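Side-chain contacts in 190aa long hypothetical protein (Pyrococcus horikoshii, PDB 2DDZ), which is of unknown function, belongs to the DUF366 family of the class II tRNA synthetase clan and assembles as a hexamer: residues E50-E55 with I122-V127; D111-Y114 with L120-S123. All blocks are in the same frame, centred on the assembly; numbering follows the deposited sequence.

How the contacts relate
Both contacts use strand 118-128 of the mixed sheet, and they share Ile122 and Ser123, so that the strand serves one neighbour near its start and another further along. Their centres lie about 13 Å apart. Along the chain 50-55 comes first, then 111-114, then strand 118-128. Contact 2 is local: only five residues separate 111-114 from 120-123, the arms of a beta hairpin. Contact 1 is long-range, bringing the turn before helix 54-59 onto Ile124 and Thr126; the closest ends of its segments are 67 residues apart. The hairpin packs on helix 81-100 of its own chain, with Asp111 near a second subunit, whereas contact 1 borders that subunit's C-terminal residues and so belongs to the hexamer interface.

Contact 1. Residues E50-E55 with I122-V127; sequences EMVDIE and ISIATV
Val52, in the turn that leads into helix 54-59, rests on Ile124 and Thr126 of strand 118-128, so the entrance of a short helix is laid against one side chain row of the mixed sheet. Its CG1, anti to the backbone N (chi1 170°), is the branch that reaches the strand. It meets Ile124 CD1 at 3.2 Å, tighter than usual for two methyl groups, the two side chains crossing at a slant. The same Val52 CG1 comes tip to tip with Thr126, 3.9 Å from its CB, so the valine bridges alternate residues of one strand. Thr126 turns its hydroxyl to another partner, bonding through OG1 to the carbonyl of Arg187 of the second subunit, whose Val189 and Val186 pack on Val52 and Ile124. An alanine in place of Ile124 would lose everything beyond CB and would probably leave Val52 CG1 with Thr126 as its main support on the strand, opening a gap beside the turn. Next in the chain, Asp53 touches the strand more loosely, its CB 4.4 Å from Ile124 CG1. No hydrogen bond joins the two segments. Asp53 is the N-cap of helix 54-59: its OD1 accepts from Glu55 N at 3.0 Å, the N-H bent to 133° and arriving from above the carboxylate, 35° out of its plane.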
ATOM      1  N   GLU E  50      11.506  15.430 -20.397  1.00 51.31           N
ATOM      2  CA  GLU E  50      10.563  14.322 -20.405  1.00 45.15           C
ATOM      3  C   GLU E  50      11.275  12.986 -20.179  1.00 37.89           C
ATOM      4  O   GLU E  50      10.625  11.948 -20.054  1.00 47.31           O
ATOM      5  CB  GLU E  50       9.802  14.281 -21.735  1.00 39.99           C
ATOM      6  CG  GLU E  50       8.940  15.508 -22.028  1.00 54.18           C
ATOM      7  CD  GLU E  50       7.738  15.638 -21.102  1.00 55.58           C
ATOM      8  OE1 GLU E  50       7.282  14.613 -20.549  1.00 58.86           O
ATOM      9  OE2 GLU E  50       7.237  16.767 -20.942  1.00 64.39           O
ATOM     10  N   MET E  51      12.606  13.010 -20.134  1.00 32.42           N
ATOM     11  CA  MET E  51      13.380  11.790 -19.927  1.00 40.13           C
ATOM     12  C   MET E  51      13.125  11.204 -18.537  1.00 35.24           C
ATOM     13  O   MET E  51      13.174  11.917 -17.534  1.00 32.33           O
ATOM     14  CB  MET E  51      14.879  12.060 -20.105  1.00 41.28           C
ATOM     15  CG  MET E  51      15.328  12.260 -21.542  1.00 43.32           C
ATOM     16  SD  MET E  51      17.088  12.311 -21.715  1.00 36.08           S
ATOM     17  CE  MET E  51      17.334  10.712 -21.965  1.00 43.37           C
ATOM     18  N   VAL E  52      12.853   9.905 -18.485  1.00 34.80           N
ATOM     19  CA  VAL E  52      12.570   9.238 -17.216  1.00 36.36           C
ATOM     20  C   VAL E  52      13.776   8.511 -16.621  1.00 39.39           C
ATOM     21  O   VAL E  52      13.954   8.495 -15.408  1.00 28.95           O
ATOM     22  CB  VAL E  52      11.390   8.243 -17.374  1.00 34.66           C
ATOM     23  CG1 VAL E  52      11.263   7.372 -16.131  1.00 29.95           C
ATOM     24  CG2 VAL E  52      10.078   9.021 -17.606  1.00 27.71           C
ATOM     25  N   ASP E  53      14.592   7.900 -17.474  1.00 40.93           N
ATOM     26  CA  ASP E  53      15.773   7.186 -17.000  1.00 32.03           C
ATOM     27  C   ASP E  53      16.822   8.199 -16.525  1.00 33.30           C
ATOM     28  O   ASP E  53      17.457   8.874 -17.335  1.00 28.45           O
ATOM     29  CB  ASP E  53      16.358   6.319 -18.119  1.00 20.01           C
ATOM     30  CG  ASP E  53      17.360   5.294 -17.607  1.00 34.48           C
ATOM     31  OD1 ASP E  53      17.964   5.508 -16.533  1.00 36.68           O
ATOM     32  OD2 ASP E  53      17.556   4.265 -18.290  1.00 45.97           O
ATOM     33  N   ILE E  54      16.995   8.298 -15.207  1.00 33.59           N
ATOM     34  CA  ILE E  54      17.961   9.215 -14.626  1.00 26.98           C
ATOM     35  C   ILE E  54      19.357   8.947 -15.167  1.00 36.47           C
ATOM     36  O   ILE E  54      20.158   9.875 -15.314  1.00 32.00           O
ATOM     37  CB  ILE E  54      18.006   9.105 -13.084  1.00 32.74           C
ATOM     38  CG1 ILE E  54      16.681   9.580 -12.480  1.00 29.53           C
ATOM     39  CG2 ILE E  54      19.125   9.988 -12.529  1.00 20.80           C
ATOM     40  CD1 ILE E  54      16.292  10.944 -12.981  1.00 66.61           C
ATOM     41  N   GLU E  55      19.664   7.680 -15.438  1.00 26.69           N
ATOM     42  CA  GLU E  55      20.973   7.326 -15.991  1.00 32.34           C
ATOM     43  C   GLU E  55      21.156   7.963 -17.385  1.00 43.15           C
ATOM     44  O   GLU E  55      22.270   8.343 -17.754  1.00 40.12           O
ATOM     45  CB  GLU E  55      21.119   5.803 -16.103  1.00 31.72           C
ATOM     46  CG  GLU E  55      22.475   5.348 -16.637  1.00 44.56           C
ATOM     47  CD  GLU E  55      22.606   3.827 -16.713  1.00 50.89           C
ATOM     48  OE1 GLU E  55      21.651   3.120 -16.327  1.00 62.72           O
ATOM     49  OE2 GLU E  55      23.666   3.338 -17.158  1.00 67.27           O
ATOM     50  N   ILE E 122      13.991   0.293 -27.191  1.00 37.05           N
ATOM     51  CA  ILE E 122      14.216   1.212 -26.081  1.00 31.14           C
ATOM     52  C   ILE E 122      12.964   1.032 -25.231  1.00 37.96           C
ATOM     53  O   ILE E 122      11.887   0.681 -25.745  1.00 32.51           O
ATOM     54  CB  ILE E 122      14.352   2.699 -26.487  1.00 40.15           C
ATOM     55  CG1 ILE E 122      13.063   3.203 -27.139  1.00 33.78           C
ATOM     56  CG2 ILE E 122      15.610   2.884 -27.352  1.00 30.31           C
ATOM     57  CD1 ILE E 122      12.997   4.718 -27.228  1.00 33.66           C
ATOM     58  N   SER E 123      13.096   1.242 -23.931  1.00 34.54           N
ATOM     59  CA  SER E 123      11.958   1.053 -23.050  1.00 31.01           C
ATOM     60  C   SER E 123      12.203   1.695 -21.704  1.00 27.95           C
ATOM     61  O   SER E 123      13.339   1.962 -21.326  1.00 33.67           O
ATOM     62  CB  SER E 123      11.702  -0.455 -22.859  1.00 25.82           C
ATOM     63  OG  SER E 123      10.549  -0.710 -22.071  1.00 29.10           O
ATOM     64  N   ILE E 124      11.120   1.940 -20.982  1.00 28.27           N
ATOM     65  CA  ILE E 124      11.222   2.514 -19.668  1.00 25.20           C
ATOM     66  C   ILE E 124       9.937   2.238 -18.915  1.00 30.31           C
ATOM     67  O   ILE E 124       8.851   2.209 -19.505  1.00 26.50           O
ATOM     68  CB  ILE E 124      11.525   4.042 -19.744  1.00 33.61           C
ATOM     69  CG1 ILE E 124      12.356   4.447 -18.516  1.00 26.16           C
ATOM     70  CG2 ILE E 124      10.231   4.851 -19.840  1.00 21.31           C
ATOM     71  CD1 ILE E 124      11.590   4.331 -17.230  1.00 61.25           C
ATOM     72  N   ALA E 125      10.074   1.992 -17.615  1.00 34.18           N
ATOM     73  CA  ALA E 125       8.928   1.717 -16.751  1.00 29.01           C
ATOM     74  C   ALA E 125       8.991   2.599 -15.524  1.00 27.71           C
ATOM     75  O   ALA E 125      10.046   2.734 -14.917  1.00 26.67           O
ATOM     76  CB  ALA E 125       8.932   0.261 -16.323  1.00 26.61           C
ATOM     77  N   THR E 126       7.866   3.185 -15.144  1.00 21.26           N
ATOM     78  CA  THR E 126       7.856   4.031 -13.969  1.00 27.20           C
ATOM     79  C   THR E 126       6.447   4.197 -13.417  1.00 26.06           C
ATOM     80  O   THR E 126       5.531   3.479 -13.803  1.00 30.45           O
ATOM     81  CB  THR E 126       8.481   5.430 -14.264  1.00 29.16           C
ATOM     82  OG1 THR E 126       8.568   6.175 -13.044  1.00 31.37           O
ATOM     83  CG2 THR E 126       7.642   6.209 -15.266  1.00 15.88           C
ATOM     84  N   VAL E 127       6.269   5.122 -12.487  1.00 24.74           N
ATOM     85  CA  VAL E 127       4.953   5.323 -11.912  1.00 23.01           C
ATOM     86  C   VAL E 127       4.654   6.793 -11.761  1.00 25.67           C
ATOM     87  O   VAL E 127       5.557   7.643 -11.840  1.00 23.23           O
ATOM     88  CB  VAL E 127       4.819   4.680 -10.488  1.00 23.11           C
ATOM     89  CG1 VAL E 127       5.203   3.209 -10.524  1.00 30.25           C
ATOM     90  CG2 VAL E 127       5.675   5.446  -9.492  1.00 17.01           C
TER

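Contact 2. Residues D111-Y114 with L120-S123; sequences DDIY and LSIS
Ile113 and Leu120 lie side by side and point the same way, Ile113 CG2 touching Leu120 CD2 at 3.7 Å. Their backbones are tied by Leu120 N, which donates to Ile113 O at 2.9 Å in a nearly straight bond (170°). Both side chains face helix 81-100, Ile113 packing on Ile92 and Val96 and Leu120 on Leu99. Ser121 comes toward Ile113 from the facing strand, and its hydroxyl takes the place of a backbone carbonyl: Ile113 N donates to Ser121 OG at 3.0 Å. That position follows from chi1 of 67°, which sets OG between the backbone N and the carbonyl carbon, also 3.5 Å from Ile113 CB. The same OG is hydrogen-bonded to a water, at 2.7 Å, that donates to Asp111 O and Asp112 OD1. Asp112 OD1 receives a second water, which in turn accepts from Ser123 N at 3.2 Å. The carboxylate therefore spans the strands through solvent. At this end Asp111 OD2 comes within 3.6 Å of Ser123 O, an approach of two acceptors and not a bond, while Ser123 OG looks to other partners, His135 O and Gln88 NE2. The two segments are the arms of an antiparallel beta hairpin, strands 112-115 and 118-128, whose regular pairing beside Leu120 gives way to a serine hydroxyl and waters toward Asp111.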
ATOM      1  N   ASP E 111      15.634  -5.207 -20.196  1.00 33.92           N
ATOM      2  CA  ASP E 111      14.465  -4.680 -20.878  1.00 37.35           C
ATOM      3  C   ASP E 111      14.806  -4.287 -22.321  1.00 40.78           C
ATOM      4  O   ASP E 111      14.045  -3.582 -22.974  1.00 31.21           O
ATOM      5  CB  ASP E 111      13.920  -3.466 -20.116  1.00 37.90           C
ATOM      6  CG  ASP E 111      14.872  -2.293 -20.124  1.00 40.51           C
ATOM      7  OD1 ASP E 111      16.077  -2.505 -20.385  1.00 51.84           O
ATOM      8  OD2 ASP E 111      14.422  -1.154 -19.854  1.00 49.73           O
ATOM      9  N   ASP E 112      15.959  -4.739 -22.808  1.00 41.60           N
ATOM     10  CA  ASP E 112      16.381  -4.432 -24.172  1.00 39.11           C
ATOM     11  C   ASP E 112      16.363  -5.671 -25.064  1.00 40.33           C
ATOM     12  O   ASP E 112      16.782  -6.764 -24.657  1.00 34.67           O
ATOM     13  CB  ASP E 112      17.798  -3.847 -24.208  1.00 41.34           C
ATOM     14  CG  ASP E 112      17.883  -2.460 -23.622  1.00 42.45           C
ATOM     15  OD1 ASP E 112      16.937  -1.663 -23.801  1.00 46.71           O
ATOM     16  OD2 ASP E 112      18.918  -2.163 -22.992  1.00 52.45           O
ATOM     17  N   ILE E 113      15.880  -5.478 -26.286  1.00 33.33           N
ATOM     18  CA  ILE E 113      15.805  -6.542 -27.271  1.00 38.47           C
ATOM     19  C   ILE E 113      16.991  -6.441 -28.230  1.00 42.15           C
ATOM     20  O   ILE E 113      17.265  -5.371 -28.789  1.00 43.37           O
ATOM     21  CB  ILE E 113      14.498  -6.435 -28.061  1.00 44.81           C
ATOM     22  CG1 ILE E 113      13.320  -6.678 -27.112  1.00 40.21           C
ATOM     23  CG2 ILE E 113      14.502  -7.416 -29.234  1.00 42.25           C
ATOM     24  CD1 ILE E 113      11.988  -6.406 -27.733  1.00 37.13           C
ATOM     25  N   TYR E 114      17.695  -7.552 -28.414  1.00 42.00           N
ATOM     26  CA  TYR E 114      18.848  -7.596 -29.312  1.00 47.64           C
ATOM     27  C   TYR E 114      18.718  -8.683 -30.377  1.00 49.46           C
ATOM     28  O   TYR E 114      18.143  -9.754 -30.145  1.00 42.52           O
ATOM     29  CB  TYR E 114      20.152  -7.842 -28.538  1.00 52.94           C
ATOM     30  CG  TYR E 114      20.713  -6.640 -27.814  1.00 54.31           C
ATOM     31  CD1 TYR E 114      20.159  -6.202 -26.615  1.00 57.07           C
ATOM     32  CD2 TYR E 114      21.800  -5.935 -28.333  1.00 57.99           C
ATOM     33  CE1 TYR E 114      20.669  -5.091 -25.950  1.00 50.74           C
ATOM     34  CE2 TYR E 114      22.317  -4.817 -27.674  1.00 56.01           C
ATOM     35  CZ  TYR E 114      21.745  -4.404 -26.483  1.00 56.69           C
ATOM     36  OH  TYR E 114      22.244  -3.307 -25.819  1.00 65.89           O
ATOM     37  N   LEU E 120      17.491  -3.426 -30.941  1.00 49.74           N
ATOM     38  CA  LEU E 120      16.269  -3.132 -31.679  1.00 42.17           C
ATOM     39  C   LEU E 120      15.321  -2.172 -30.969  1.00 43.08           C
ATOM     40  O   LEU E 120      14.587  -1.421 -31.617  1.00 42.61           O
ATOM     41  CB  LEU E 120      15.513  -4.442 -31.936  1.00 43.58           C
ATOM     42  CG  LEU E 120      14.082  -4.398 -32.491  1.00 41.25           C
ATOM     43  CD1 LEU E 120      14.109  -3.992 -33.967  1.00 34.72           C
ATOM     44  CD2 LEU E 120      13.436  -5.785 -32.336  1.00 35.69           C
ATOM     45  N   SER E 121      15.359  -2.179 -29.638  1.00 44.71           N
ATOM     46  CA  SER E 121      14.420  -1.385 -28.843  1.00 44.62           C
ATOM     47  C   SER E 121      14.943  -0.409 -27.795  1.00 36.73           C
ATOM     48  O   SER E 121      16.136  -0.291 -27.555  1.00 43.25           O
ATOM     49  CB  SER E 121      13.484  -2.350 -28.116  1.00 46.09           C
ATOM     50  OG  SER E 121      14.222  -3.103 -27.153  1.00 35.23           O
ATOM     51  N   ILE E 122      13.991   0.293 -27.191  1.00 37.05           N
ATOM     52  CA  ILE E 122      14.216   1.212 -26.081  1.00 31.14           C
ATOM     53  C   ILE E 122      12.964   1.032 -25.231  1.00 37.96           C
ATOM     54  O   ILE E 122      11.887   0.681 -25.745  1.00 32.51           O
ATOM     55  CB  ILE E 122      14.352   2.699 -26.487  1.00 40.15           C
ATOM     56  CG1 ILE E 122      13.063   3.203 -27.139  1.00 33.78           C
ATOM     57  CG2 ILE E 122      15.610   2.884 -27.352  1.00 30.31           C
ATOM     58  CD1 ILE E 122      12.997   4.718 -27.228  1.00 33.66           C
ATOM     59  N   SER E 123      13.096   1.242 -23.931  1.00 34.54           N
ATOM     60  CA  SER E 123      11.958   1.053 -23.050  1.00 31.01           C
ATOM     61  C   SER E 123      12.203   1.695 -21.704  1.00 27.95           C
ATOM     62  O   SER E 123      13.339   1.962 -21.326  1.00 33.67           O
ATOM     63  CB  SER E 123      11.702  -0.455 -22.859  1.00 25.82           C
ATOM     64  OG  SER E 123      10.549  -0.710 -22.071  1.00 29.10           O
TER
HETATM   65  O   HOH W   1      14.207  -1.684 -24.878  1.00 41.15           O
HETATM   66  O   HOH W   2      16.104   1.046 -22.828  1.00 42.33           O